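PDB 4YN8: response regulator ChrA from Corynebacterium diphtheriae, which probably binds DNA as the transcription-regulating partner of a haem-sensing two-component system. Local coordinates for residues E36-N44 with M57-L65; A95-K103 with T117-V128. The protein carries 1 engineered substitution. All coordinates share one frame; numbering follows the deposited sequence.

How the interactions relate
Both interactions lie around the parallel sheet of the CheY-like receiver fold, near different edges of it. Interaction 1 is a surface contact that joins two loops, the one after strand 31-37 and the one leading into helix 62-72; it combines one backbone bond, a hydroxyl pair and side chains packed on backbone. Interaction 2 is partly buried and adds edge strand 123-124 to strand 99-102, combining strand pairing, an arginine bound to carbonyl oxygens and an apolar core. Their centres are about 18 Å apart, but Ile63 O packs on Ala95 CB. Through Met57 and Lys103 respectively, both border the magnesium-binding acidic pocket, probably the phosphoacceptor site as in other receivers.

Interaction 1. Residues E36-N44 with M57-L65; sequences EASDGSNIN and MPGTDGITL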
loop_
_atom_site.group_PDB
_atom_site.type_symbol
_atom_site.label_atom_id
_atom_site.label_comp_id
_atom_site.label_asym_id
_atom_site.label_seq_id
_atom_site.Cartn_x
_atom_site.Cartn_y
_atom_site.Cartn_z
ATOM N N GLU A 36 2.772 24.748 2.426
ATOM C CA GLU A 36 1.978 23.596 2.880
ATOM C C GLU A 36 0.810 23.381 1.960
ATOM O O GLU A 36 0.260 24.356 1.394
ATOM C CB GLU A 36 1.449 23.889 4.271
ATOM C CG GLU A 36 2.511 23.843 5.344
ATOM C CD GLU A 36 1.933 24.192 6.712
ATOM O OE1 GLU A 36 1.155 23.374 7.302
ATOM O OE2 GLU A 36 2.270 25.281 7.207
ATOM N N ALA A 37 0.350 22.151 1.824
ATOM C CA ALA A 37 -0.838 21.892 1.068
ATOM C C ALA A 37 -1.599 20.756 1.717
ATOM O O ALA A 37 -1.005 20.022 2.517
ATOM C CB ALA A 37 -0.511 21.533 -0.374
ATOM N N SER A 38 -2.861 20.613 1.347
ATOM C CA SER A 38 -3.700 19.534 1.899
ATOM C C SER A 38 -3.931 18.355 0.909
ATOM O O SER A 38 -4.547 17.321 1.258
ATOM C CB SER A 38 -4.958 20.144 2.452
ATOM O OG SER A 38 -5.692 20.575 1.386
ATOM N N ASP A 39 -3.435 18.502 -0.325
ATOM C CA ASP A 39 -3.369 17.404 -1.285
ATOM C C ASP A 39 -2.358 17.751 -2.381
ATOM O O ASP A 39 -1.738 18.787 -2.318
ATOM C CB ASP A 39 -4.737 17.104 -1.882
ATOM C CG ASP A 39 -5.308 18.262 -2.628
ATOM O OD1 ASP A 39 -4.732 18.666 -3.673
ATOM O OD2 ASP A 39 -6.405 18.678 -2.180
ATOM N N GLY A 40 -2.201 16.871 -3.361
ATOM C CA GLY A 40 -1.179 17.047 -4.359
ATOM C C GLY A 40 -1.599 17.748 -5.640
ATOM O O GLY A 40 -0.891 17.668 -6.625
ATOM N N SER A 41 -2.760 18.356 -5.654
ATOM C CA SER A 41 -3.307 18.992 -6.862
ATOM C C SER A 41 -2.722 20.373 -7.121
ATOM O O SER A 41 -2.531 21.173 -6.180
ATOM C CB SER A 41 -4.828 19.114 -6.730
ATOM O OG SER A 41 -5.431 17.845 -6.576
ATOM N N ASN A 42 -2.454 20.682 -8.387
ATOM C CA ASN A 42 -2.021 22.063 -8.806
ATOM C C ASN A 42 -0.764 22.626 -8.171
ATOM O O ASN A 42 -0.653 23.841 -8.026
ATOM C CB ASN A 42 -3.149 23.123 -8.574
ATOM C CG ASN A 42 -4.491 22.628 -8.934
ATOM O OD1 ASN A 42 -5.384 22.545 -8.027
ATOM N ND2 ASN A 42 -4.677 22.207 -10.211
ATOM N N ILE A 43 0.133 21.775 -7.679
ATOM C CA ILE A 43 1.221 22.195 -6.845
ATOM C C ILE A 43 2.279 22.922 -7.712
ATOM O O ILE A 43 2.758 22.421 -8.778
ATOM C CB ILE A 43 1.951 21.001 -6.174
ATOM C CG1 ILE A 43 1.081 20.208 -5.172
ATOM C CG2 ILE A 43 3.269 21.480 -5.552
ATOM C CD1 ILE A 43 0.579 20.953 -3.974
ATOM N N ASN A 44 2.672 24.082 -7.204
ATOM C CA ASN A 44 3.760 24.877 -7.774
ATOM C C ASN A 44 5.022 24.597 -6.981
ATOM O O ASN A 44 5.054 24.866 -5.805
ATOM C CB ASN A 44 3.410 26.357 -7.701
ATOM C CG ASN A 44 4.411 27.201 -8.392
ATOM O OD1 ASN A 44 5.581 26.988 -8.216
ATOM N ND2 ASN A 44 3.966 28.209 -9.169
ATOM N N MET A 57 -4.786 11.154 0.777
ATOM C CA MET A 57 -5.366 12.501 0.651
ATOM C C MET A 57 -6.388 12.464 -0.478
ATOM O O MET A 57 -6.150 11.832 -1.506
ATOM C CB MET A 57 -4.303 13.536 0.242
ATOM C CG MET A 57 -3.150 13.563 1.195
ATOM S SD MET A 57 -1.808 14.717 0.872
ATOM C CE MET A 57 -1.162 14.027 -0.620
ATOM N N PRO A 58 -7.483 13.213 -0.322
ATOM C CA PRO A 58 -8.501 13.237 -1.363
ATOM C C PRO A 58 -7.998 14.035 -2.562
ATOM O O PRO A 58 -7.122 14.903 -2.447
ATOM C CB PRO A 58 -9.659 13.968 -0.646
ATOM C CG PRO A 58 -8.957 15.072 0.068
ATOM C CD PRO A 58 -7.665 14.369 0.597
ATOM N N GLY A 59 -8.529 13.761 -3.732
ATOM C CA GLY A 59 -8.133 14.478 -4.914
ATOM C C GLY A 59 -6.884 13.859 -5.469
ATOM O O GLY A 59 -6.960 12.892 -6.203
ATOM N N THR A 60 -5.728 14.424 -5.185
ATOM C CA THR A 60 -4.472 13.842 -5.639
ATOM C C THR A 60 -3.743 13.355 -4.422
ATOM O O THR A 60 -3.386 14.152 -3.547
ATOM C CB THR A 60 -3.590 14.893 -6.371
ATOM O OG1 THR A 60 -4.336 15.416 -7.490
ATOM C CG2 THR A 60 -2.290 14.332 -6.854
ATOM N N ASP A 61 -3.578 12.042 -4.332
ATOM C CA ASP A 61 -2.920 11.450 -3.188
ATOM C C ASP A 61 -1.387 11.467 -3.376
ATOM O O ASP A 61 -0.871 11.924 -4.378
ATOM C CB ASP A 61 -3.482 10.045 -2.862
ATOM C CG ASP A 61 -3.131 8.984 -3.888
ATOM O OD1 ASP A 61 -2.178 9.115 -4.671
ATOM O OD2 ASP A 61 -3.811 7.900 -3.868
ATOM N N GLY A 62 -0.669 11.037 -2.350
ATOM C CA GLY A 62 0.790 11.140 -2.340
ATOM C C GLY A 62 1.415 10.180 -3.357
ATOM O O GLY A 62 2.541 10.431 -3.841
ATOM N N ILE A 63 0.745 9.067 -3.667
ATOM C CA ILE A 63 1.245 8.135 -4.700
ATOM C C ILE A 63 1.213 8.804 -6.100
ATOM O O ILE A 63 2.216 8.849 -6.835
ATOM C CB ILE A 63 0.400 6.867 -4.691
ATOM C CG1 ILE A 63 0.525 6.183 -3.342
ATOM C CG2 ILE A 63 0.796 5.907 -5.816
ATOM C CD1 ILE A 63 -0.631 5.247 -3.060
ATOM N N THR A 64 0.059 9.417 -6.435
ATOM C CA THR A 64 -0.098 10.085 -7.702
ATOM C C THR A 64 0.846 11.283 -7.765
ATOM O O THR A 64 1.473 11.547 -8.820
ATOM C CB THR A 64 -1.550 10.553 -7.882
ATOM O OG1 THR A 64 -2.363 9.386 -7.798
ATOM C CG2 THR A 64 -1.731 11.267 -9.207
ATOM N N LEU A 65 0.955 12.021 -6.669
ATOM C CA LEU A 65 1.870 13.158 -6.619
ATOM C C LEU A 65 3.340 12.770 -6.866
ATOM O O LEU A 65 4.099 13.448 -7.598
ATOM C CB LEU A 65 1.768 13.883 -5.257
ATOM C CG LEU A 65 2.793 14.975 -5.033
ATOM C CD1 LEU A 65 2.501 16.080 -6.052
ATOM C CD2 LEU A 65 2.734 15.448 -3.570
#
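Met57 reaches from the loop before helix 62-72 under the turn that follows strand 31-37. Its CB lies 3.9 Å from Ser38 O and faces Asp39 CB; CG runs on past the same carbonyl, SD comes to 3.8 Å from Asp39 CA, and the chain then bends (chi3 -67°) to bring CE to 4.1 Å from Gly40 N. The thioether thus lies along the backbone of Ser38-Gly40 by van der Waals contact, and the side chain also touches Ile11 and Asp13. Above it, Gly40 N donates to Thr60 O at 3.0 Å in a fairly straight bond (160°). Asp39 CB packs beside this bond, 3.3 Å from Pro58 O. Asp39 and Ser41 each adopt two conformers. In one of them Asp39, with CG between its backbone N and carbonyl carbon (chi1 61°), turns OD1 back to accept from Ser41 N at 2.8 Å, an Asx turn that shapes the loop without crossing the contact. In one conformer of Ser41, its OG meets Thr60 OG1 tip to tip at 2.8 Å, and either may be the donor; this pair is therefore one of alternatives. The other branch of Thr60, CG2, lies against the carbonyl of Gly40, a residue with no side chain to separate the loops. Leu65 CD1 rests near Gly40 O and only loosely near Ile43 CG1. Met57 also lies next to Asp54 and near Asp12, two of the magnesium ligands, so the contact flanks the acidic pocket of the CheY-like receiver fold. The backbone bond fixes how the two loops are set against each other, the hydroxyl pair can add a second polar tie, and Met57, Thr60 and Leu65 add van der Waals packing against the backbone of Ser38-Gly40.

Interaction 2. Residues A95-K103 with T117-V128; sequences AGAMGYLLK and TFEGRRTLAPEV. With SO4 (sulfate ion), chain B.
Gly99 and Tyr100 pair in parallel with Thr123 and Leu124, Met98 O accepting from Thr123 N and Tyr100 N donating to Thr123 O at 2.9 Å. Strand 123-124 thereby completes a beta-alpha-beta unit with helix 107-119 as its connection. Met98 O takes a second donor, Arg122 NE at 3.0 Å, from the opposite face of its carbonyl plane. Bends at chi2 and chi3 fold the arginine back so that NH2 also gives Ala97 O a 2.8 Å bond, close to the guanidinium plane. Leu124 CD2 covers one face of that group, and the Tyr100 ring lies alongside, the two planes 59° apart. Tyr100 OH accepts from Ala97 N and is also bonded to Ala92 O. Met98, likewise bent at chi2 and chi3, sets SD 3.6 Å from Gly120 C, by the Schellman turn that ends helix 107-119, with CG against Thr117. At the other end Val128 CG1 meets Tyr100 CB and CG2 slides past Leu102 CD2, while Leu102 CD1 lies 3.6 Å from Glu127 CB. Beyond the strand, Lys103 NZ binds Asp54 OD1 and O1 of a sulfate, probably from the crystallisation liquor; Thr81, Thr85 and the backbone N of Ile55 and Gln56 also hold it, and it may mark where a phosphoryl group would sit. Carbonyls of Ala97 and Met98, just before strand 99-102, thus gain cationic donors, whereas its far end meets Val128 and Glu127 CB through hydrocarbon.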
loop_
_atom_site.group_PDB
_atom_site.type_symbol
_atom_site.label_atom_id
_atom_site.label_comp_id
_atom_site.label_asym_id
_atom_site.label_seq_id
_atom_site.Cartn_x
_atom_site.Cartn_y
_atom_site.Cartn_z
ATOM N N ALA A 95 5.827 3.479 -6.133
ATOM C CA ALA A 95 5.960 4.778 -6.806
ATOM C C ALA A 95 7.380 5.276 -6.862
ATOM O O ALA A 95 7.695 6.187 -7.665
ATOM C CB ALA A 95 5.044 5.797 -6.187
ATOM N N GLY A 96 8.267 4.749 -6.022
ATOM C CA GLY A 96 9.673 5.125 -6.106
ATOM C C GLY A 96 10.048 6.525 -5.699
ATOM O O GLY A 96 10.895 7.207 -6.359
ATOM N N ALA A 97 9.461 6.999 -4.602
ATOM C CA ALA A 97 9.915 8.238 -3.995
ATOM C C ALA A 97 11.374 8.098 -3.567
ATOM O O ALA A 97 11.818 7.013 -3.240
ATOM C CB ALA A 97 9.078 8.557 -2.793
ATOM N N MET A 98 12.079 9.211 -3.546
ATOM C CA MET A 98 13.462 9.262 -3.079
ATOM C C MET A 98 13.572 8.686 -1.676
ATOM O O MET A 98 14.460 7.843 -1.428
ATOM C CB MET A 98 14.001 10.678 -3.142
ATOM C CG MET A 98 15.442 10.885 -2.769
ATOM S SD MET A 98 16.612 10.010 -3.842
ATOM C CE MET A 98 16.187 10.623 -5.435
ATOM N N GLY A 99 12.667 9.099 -0.775
ATOM C CA GLY A 99 12.712 8.605 0.605
ATOM C C GLY A 99 11.384 8.193 1.169
ATOM O O GLY A 99 10.326 8.630 0.690
ATOM N N TYR A 100 11.452 7.366 2.209
ATOM C CA TYR A 100 10.287 6.874 2.932
ATOM C C TYR A 100 10.691 6.883 4.413
ATOM O O TYR A 100 11.808 6.465 4.757
ATOM C CB TYR A 100 9.952 5.411 2.564
ATOM C CG TYR A 100 9.514 5.237 1.140
ATOM C CD1 TYR A 100 10.431 5.112 0.108
ATOM C CD2 TYR A 100 8.205 5.292 0.843
ATOM C CE1 TYR A 100 10.022 5.073 -1.197
ATOM C CE2 TYR A 100 7.751 5.158 -0.470
ATOM C CZ TYR A 100 8.673 5.086 -1.471
ATOM O OH TYR A 100 8.219 5.021 -2.753
ATOM N N LEU A 101 9.764 7.297 5.253
ATOM C CA LEU A 101 9.982 7.326 6.710
ATOM C C LEU A 101 8.664 7.243 7.411
ATOM O O LEU A 101 7.632 7.633 6.858
ATOM C CB LEU A 101 10.700 8.621 7.109
ATOM C CG LEU A 101 11.352 8.607 8.493
ATOM C CD1 LEU A 101 12.580 7.734 8.533
ATOM C CD2 LEU A 101 11.698 10.056 8.916
ATOM N N LEU A 102 8.645 6.712 8.634
ATOM C CA LEU A 102 7.445 6.799 9.424
ATOM C C LEU A 102 7.303 8.130 10.128
ATOM O O LEU A 102 8.274 8.725 10.536
ATOM C CB LEU A 102 7.354 5.677 10.461
ATOM C CG LEU A 102 7.342 4.257 9.915
ATOM C CD1 LEU A 102 7.238 3.263 11.073
ATOM C CD2 LEU A 102 6.220 4.063 8.949
ATOM N N LYS A 103 6.072 8.570 10.310
ATOM C CA LYS A 103 5.811 9.908 10.909
ATOM C C LYS A 103 6.228 10.055 12.347
ATOM O O LYS A 103 6.523 11.171 12.767
ATOM C CB LYS A 103 4.348 10.288 10.823
ATOM C CG LYS A 103 3.848 10.502 9.423
ATOM C CD LYS A 103 2.363 10.855 9.352
ATOM C CE LYS A 103 1.946 11.001 7.907
ATOM N NZ LYS A 103 0.511 10.838 7.823
ATOM N N THR A 117 17.197 13.248 1.086
ATOM C CA THR A 117 16.297 13.443 -0.062
ATOM C C THR A 117 16.774 14.603 -0.906
ATOM O O THR A 117 16.793 14.499 -2.134
ATOM C CB THR A 117 14.863 13.647 0.426
ATOM O OG1 THR A 117 14.454 12.468 1.157
ATOM C CG2 THR A 117 13.866 13.826 -0.749
ATOM N N PHE A 118 17.131 15.687 -0.251
ATOM C CA PHE A 118 17.693 16.870 -0.929
ATOM C C PHE A 118 18.960 16.546 -1.707
ATOM O O PHE A 118 19.164 17.057 -2.802
ATOM C CB PHE A 118 17.982 17.932 0.078
ATOM C CG PHE A 118 18.542 19.213 -0.505
ATOM C CD1 PHE A 118 17.883 19.864 -1.538
ATOM C CD2 PHE A 118 19.705 19.756 0.016
ATOM C CE1 PHE A 118 18.360 21.073 -2.059
ATOM C CE2 PHE A 118 20.183 20.968 -0.482
ATOM C CZ PHE A 118 19.506 21.629 -1.511
ATOM N N GLU A 119 19.824 15.723 -1.119
ATOM C CA GLU A 119 21.102 15.339 -1.759
ATOM C C GLU A 119 20.962 14.196 -2.748
ATOM O O GLU A 119 21.930 13.764 -3.374
ATOM C CB GLU A 119 22.136 14.998 -0.683
ATOM C CG GLU A 119 22.421 16.127 0.282
ATOM C CD GLU A 119 23.406 15.796 1.392
ATOM O OE1 GLU A 119 23.706 14.618 1.629
ATOM O OE2 GLU A 119 23.826 16.762 2.072
ATOM N N GLY A 120 19.775 13.659 -2.914
ATOM C CA GLY A 120 19.525 12.648 -3.916
ATOM C C GLY A 120 19.982 11.279 -3.470
ATOM O O GLY A 120 20.245 10.441 -4.312
ATOM N N ARG A 121 20.007 11.040 -2.167
ATOM C CA ARG A 121 20.289 9.734 -1.583
ATOM C C ARG A 121 18.998 9.073 -1.127
ATOM O O ARG A 121 18.144 9.746 -0.532
ATOM C CB ARG A 121 21.254 9.868 -0.410
ATOM C CG ARG A 121 22.590 10.467 -0.794
ATOM C CD ARG A 121 23.588 10.525 0.338
ATOM N NE ARG A 121 23.408 11.656 1.266
ATOM C CZ ARG A 121 22.886 11.526 2.478
ATOM N NH1 ARG A 121 22.499 10.325 2.890
ATOM N NH2 ARG A 121 22.747 12.569 3.283
ATOM N N ARG A 122 18.819 7.792 -1.438
ATOM C CA ARG A 122 17.613 7.061 -1.066
ATOM C C ARG A 122 17.496 6.886 0.429
ATOM O O ARG A 122 18.509 6.628 1.105
ATOM C CB ARG A 122 17.602 5.639 -1.620
ATOM C CG ARG A 122 17.417 5.392 -3.050
ATOM C CD ARG A 122 16.345 6.152 -3.745
ATOM N NE ARG A 122 14.949 5.788 -3.563
ATOM C CZ ARG A 122 14.338 4.722 -4.077
ATOM N NH1 ARG A 122 15.026 3.704 -4.636
ATOM N NH2 ARG A 122 13.037 4.610 -3.910
ATOM N N THR A 123 16.278 6.985 0.981
ATOM C CA THR A 123 15.997 6.566 2.353
ATOM C C THR A 123 14.968 5.500 2.284
ATOM O O THR A 123 13.825 5.766 2.097
ATOM C CB THR A 123 15.498 7.713 3.252
ATOM O OG1 THR A 123 16.485 8.740 3.261
ATOM C CG2 THR A 123 15.206 7.255 4.702
ATOM N N LEU A 124 15.399 4.245 2.393
ATOM C CA LEU A 124 14.454 3.130 2.429
ATOM C C LEU A 124 14.376 2.646 3.857
ATOM O O LEU A 124 15.010 1.642 4.262
ATOM C CB LEU A 124 14.922 2.051 1.475
ATOM C CG LEU A 124 15.173 2.514 0.059
ATOM C CD1 LEU A 124 15.607 1.331 -0.821
ATOM C CD2 LEU A 124 13.931 3.183 -0.510
ATOM N N ALA A 125 13.668 3.407 4.667
ATOM C CA ALA A 125 13.795 3.239 6.103
ATOM C C ALA A 125 13.389 1.811 6.499
ATOM O O ALA A 125 12.319 1.302 6.094
ATOM C CB ALA A 125 12.933 4.246 6.851
ATOM N N PRO A 126 14.210 1.155 7.334
ATOM C CA PRO A 126 13.864 -0.216 7.746
ATOM C C PRO A 126 12.493 -0.342 8.357
ATOM O O PRO A 126 11.834 -1.368 8.171
ATOM C CB PRO A 126 15.006 -0.562 8.785
ATOM C CG PRO A 126 16.151 0.208 8.248
ATOM C CD PRO A 126 15.578 1.523 7.753
ATOM N N GLU A 127 12.029 0.686 9.090
ATOM C CA GLU A 127 10.730 0.625 9.695
ATOM C C GLU A 127 9.608 0.626 8.661
ATOM O O GLU A 127 8.568 0.058 8.885
ATOM C CB GLU A 127 10.530 1.774 10.675
ATOM C CG GLU A 127 11.525 1.745 11.845
ATOM C CD GLU A 127 12.920 2.260 11.539
ATOM O OE1 GLU A 127 13.240 2.709 10.384
ATOM O OE2 GLU A 127 13.765 2.202 12.492
ATOM N N VAL A 128 9.837 1.329 7.549
ATOM C CA VAL A 128 8.875 1.329 6.480
ATOM C C VAL A 128 8.869 -0.044 5.783
ATOM O O VAL A 128 7.818 -0.593 5.472
ATOM C CB VAL A 128 9.106 2.485 5.485
ATOM C CG1 VAL A 128 8.150 2.370 4.321
ATOM C CG2 VAL A 128 8.897 3.840 6.208
HETATM S S SO4 B . -0.690 8.000 5.654
HETATM O O1 SO4 B . -0.318 8.167 7.070
HETATM O O2 SO4 B . -1.485 6.778 5.512
HETATM O O3 SO4 B . -1.488 9.084 5.029
HETATM O O4 SO4 B . 0.572 7.866 4.795
#